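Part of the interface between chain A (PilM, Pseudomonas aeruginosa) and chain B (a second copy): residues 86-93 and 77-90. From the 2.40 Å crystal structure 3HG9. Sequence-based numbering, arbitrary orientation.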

# COMPACT_ATOMS: atom_id res chain seq x y z
N GLU A 86 0.90 6.60 1.78
CA GLU A 86 1.14 6.48 0.39
C GLU A 86 0.04 5.64 -0.27
O GLU A 86 -0.99 6.21 -0.77
CB GLU A 86 2.56 6.05 0.10
CG GLU A 86 3.57 7.12 0.42
CD GLU A 86 4.82 6.48 0.97
OE1 GLU A 86 5.95 7.06 0.91
OE2 GLU A 86 4.64 5.33 1.45
N SER A 87 0.23 4.31 -0.22
CA SER A 87 -0.61 3.36 -0.97
C SER A 87 0.33 2.57 -1.85
O SER A 87 1.32 3.11 -2.40
CB SER A 87 -1.79 4.02 -1.72
OG SER A 87 -2.74 4.60 -0.80
N ASP A 88 0.10 1.27 -1.90
CA ASP A 88 1.13 0.38 -2.40
C ASP A 88 0.41 -0.84 -2.76
O ASP A 88 -0.16 -1.47 -1.87
CB ASP A 88 2.15 0.06 -1.28
CG ASP A 88 2.89 -1.30 -1.49
OD1 ASP A 88 4.01 -1.47 -0.91
OD2 ASP A 88 2.33 -2.19 -2.22
N LEU A 89 0.45 -1.18 -4.04
CA LEU A 89 -0.23 -2.35 -4.54
C LEU A 89 0.61 -3.14 -5.48
O LEU A 89 1.64 -2.63 -5.98
CB LEU A 89 -1.46 -1.97 -5.33
CG LEU A 89 -2.53 -1.39 -4.47
CD1 LEU A 89 -2.49 0.20 -4.65
CD2 LEU A 89 -3.73 -2.03 -4.96
N VAL A 90 0.16 -4.37 -5.72
CA VAL A 90 0.77 -5.29 -6.66
C VAL A 90 -0.32 -5.97 -7.51
O VAL A 90 -1.33 -6.47 -6.94
CB VAL A 90 1.67 -6.30 -5.89
CG1 VAL A 90 2.16 -7.42 -6.77
CG2 VAL A 90 2.89 -5.56 -5.32
N GLY A 91 -0.13 -6.02 -8.83
CA GLY A 91 -0.84 -7.03 -9.65
C GLY A 91 -0.40 -7.16 -11.12
O GLY A 91 0.79 -7.05 -11.44
N VAL A 92 -1.36 -7.39 -12.02
CA VAL A 92 -1.04 -7.55 -13.46
C VAL A 92 -1.97 -6.71 -14.27
O VAL A 92 -3.15 -6.56 -13.89
CB VAL A 92 -1.13 -9.04 -14.00
CG1 VAL A 92 -0.67 -10.10 -12.94
CG2 VAL A 92 -2.53 -9.36 -14.61
N ARG A 93 -1.47 -6.14 -15.37
CA ARG A 93 -2.32 -5.33 -16.27
C ARG A 93 -3.38 -6.17 -17.05
O ARG A 93 -3.03 -6.93 -17.99
CB ARG A 93 -1.44 -4.47 -17.19
CG ARG A 93 -2.11 -3.81 -18.38
CD ARG A 93 -2.45 -2.35 -18.17
NE ARG A 93 -1.57 -1.46 -18.91
CZ ARG A 93 -1.80 -0.17 -19.18
NH1 ARG A 93 -0.89 0.52 -19.82
NH2 ARG A 93 -2.93 0.45 -18.80
N LEU B 77 5.74 -14.95 -10.30
CA LEU B 77 6.43 -13.63 -10.13
C LEU B 77 5.50 -12.63 -9.49
O LEU B 77 5.95 -11.76 -8.71
CB LEU B 77 6.90 -13.02 -11.49
CG LEU B 77 7.34 -11.54 -11.40
CD1 LEU B 77 8.69 -11.30 -10.70
CD2 LEU B 77 7.36 -10.81 -12.71
N ALA B 78 4.21 -12.70 -9.86
CA ALA B 78 3.16 -11.86 -9.23
C ALA B 78 3.13 -12.24 -7.77
O ALA B 78 3.42 -11.43 -6.85
CB ALA B 78 1.82 -12.14 -9.88
N ALA B 79 2.82 -13.51 -7.55
CA ALA B 79 2.77 -14.01 -6.20
C ALA B 79 4.01 -13.55 -5.45
O ALA B 79 3.92 -12.69 -4.56
CB ALA B 79 2.67 -15.51 -6.22
N ALA B 80 5.17 -14.07 -5.85
CA ALA B 80 6.43 -13.81 -5.15
C ALA B 80 6.59 -12.33 -4.81
O ALA B 80 7.18 -12.01 -3.78
CB ALA B 80 7.60 -14.28 -5.98
N VAL B 81 6.08 -11.44 -5.67
CA VAL B 81 6.20 -9.97 -5.44
C VAL B 81 5.17 -9.43 -4.47
O VAL B 81 5.45 -8.54 -3.69
CB VAL B 81 5.97 -9.17 -6.74
CG1 VAL B 81 5.68 -7.71 -6.39
CG2 VAL B 81 7.21 -9.31 -7.69
N ASP B 82 3.93 -9.92 -4.60
CA ASP B 82 2.82 -9.50 -3.74
C ASP B 82 3.26 -9.80 -2.31
O ASP B 82 3.21 -8.95 -1.40
CB ASP B 82 1.62 -10.33 -4.22
CG ASP B 82 0.37 -10.17 -3.39
OD1 ASP B 82 -0.39 -9.18 -3.62
OD2 ASP B 82 0.09 -11.14 -2.62
N THR B 83 3.81 -10.99 -2.15
CA THR B 83 4.40 -11.38 -0.90
C THR B 83 5.39 -10.39 -0.30
O THR B 83 5.22 -9.99 0.83
CB THR B 83 5.09 -12.72 -1.07
OG1 THR B 83 4.53 -13.37 -2.24
CG2 THR B 83 4.87 -13.56 0.16
N GLY B 84 6.42 -10.01 -1.03
CA GLY B 84 7.46 -9.16 -0.46
C GLY B 84 7.08 -7.71 -0.29
O GLY B 84 7.94 -6.87 0.01
N THR B 85 5.80 -7.39 -0.45
CA THR B 85 5.37 -5.97 -0.47
C THR B 85 4.64 -5.53 0.81
O THR B 85 5.11 -4.63 1.49
CB THR B 85 4.55 -5.60 -1.75
OG1 THR B 85 3.60 -6.63 -2.04
CG2 THR B 85 5.48 -5.44 -2.97
N GLU B 86 3.53 -6.19 1.12
CA GLU B 86 2.64 -5.76 2.20
C GLU B 86 1.32 -5.21 1.68
O GLU B 86 0.38 -5.99 1.45
CB GLU B 86 3.28 -4.74 3.13
CG GLU B 86 3.91 -5.34 4.33
CD GLU B 86 3.87 -4.34 5.46
OE1 GLU B 86 4.59 -4.51 6.48
OE2 GLU B 86 3.10 -3.36 5.29
N SER B 87 1.24 -3.88 1.50
CA SER B 87 0.10 -3.27 0.81
C SER B 87 -0.59 -2.30 1.73
O SER B 87 -0.63 -2.50 2.95
CB SER B 87 -0.89 -4.32 0.30
OG SER B 87 -1.65 -3.84 -0.83
N ASP B 88 -1.12 -1.23 1.15
CA ASP B 88 -1.52 -0.12 2.02
C ASP B 88 -2.50 0.72 1.32
O ASP B 88 -2.15 1.35 0.29
CB ASP B 88 -0.32 0.74 2.42
CG ASP B 88 -0.72 2.00 3.27
OD1 ASP B 88 0.13 2.43 4.12
OD2 ASP B 88 -1.86 2.57 3.05
N LEU B 89 -3.71 0.75 1.88
CA LEU B 89 -4.82 1.56 1.35
C LEU B 89 -5.43 2.31 2.47
O LEU B 89 -5.20 1.98 3.63
CB LEU B 89 -5.91 0.70 0.73
CG LEU B 89 -5.29 -0.43 -0.06
CD1 LEU B 89 -6.18 -1.68 -0.06
CD2 LEU B 89 -4.85 0.06 -1.46
N VAL B 90 -6.19 3.34 2.13
CA VAL B 90 -7.08 3.99 3.07
C VAL B 90 -8.33 4.31 2.28
O VAL B 90 -8.25 4.47 1.06
CB VAL B 90 -6.49 5.31 3.68
CG1 VAL B 90 -5.13 5.05 4.36
CG2 VAL B 90 -6.38 6.40 2.66
O HOH W 1 1.60 5.11 4.25
O HOH W 2 -5.36 4.28 -0.86
O HOH W 3 5.28 -2.17 1.02

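This is a contact between two copies of PilM in which a single antiparallel beta bridge pins the strand starts together, while farther along the strand of chain A packs its valines against a short helix of chain B. In all, 528 Å² of surface is buried between the two stretches, both sides summed.

The bridge pairs Asp A88 with Asp B88, the same residue in each copy, their CA atoms 5.2 Å apart. The backbone nitrogen of each faces the carbonyl of the other. Asp B88 N donates to Asp A88 O at 3.2 Å; the return bond, Asp A88 N to Asp B88 O, measures 3.1 Å but is weak, its angle at the hydrogen being 133°, and the position of that carbonyl is less certain than most. Because these bonds use main-chain atoms alone, they ask nothing of the side chain, and both aspartates turn theirs sideways, with chi1 in the t well.

Ser B87 adds a side-chain bond to this pair. Its OG donates to Asp A88 O at 3.0 Å, so this carbonyl accepts from both the serine hydroxyl and Asp B88 N. A serine suits the site because its hydroxyl sits one bond beyond CB, short enough to reach a backbone oxygen beside it. The two copies differ in this detail: chi1 is t in Ser B87 and m in Ser A87. Ser A87 OG lies 2.6 Å from water 2, which accepts from Val B90 N at 3.2 Å, linking the two chains.

Two further waters join the carboxylates to the other chain. Water 1 accepts from Glu A86 N at 3.0 Å and donates to Asp B88 OD1 at 3.1 Å. Water 3 donates to Asp A88 OD1 at 2.4 Å and to Thr B85 O at 2.5 Å. A carboxylate is a good hydrogen-bond acceptor, so it suits a place beside a donating water, although Asp A88 OD2 is buried by the contact without a partner in the model.

Apolar packing flanks the polar center. The CB atoms of Leu A89 and Leu B89 point away from the opposing stretch, yet a leucine is long and flexible enough for its end to come back nearer, and CD1 of Leu A89 meets CD2 of Leu B89 at 4.0 Å.

Val A90, with 98 Å² covered, gives up the most area of any residue here. It points toward chain B, where its CG1 lies 3.6 Å from Val B81 CG1 and 3.7 Å from Asp B82 CA. A branched side chain fits well: both methyls lie against Val B81 CG1, and CG2 also reaches Thr B85 CG2 at 3.5 Å. Threonine serves both needs there, its methyl meeting the valine while its OG1 donates to Asp B82 O at a very short 2.4 Å. The strand and helix run nearly antiparallel, at 174°, so Val A92 reaches an earlier helix residue: its CG1 is 4.4 Å from Ala B78 CB, a small methyl on the helix surface.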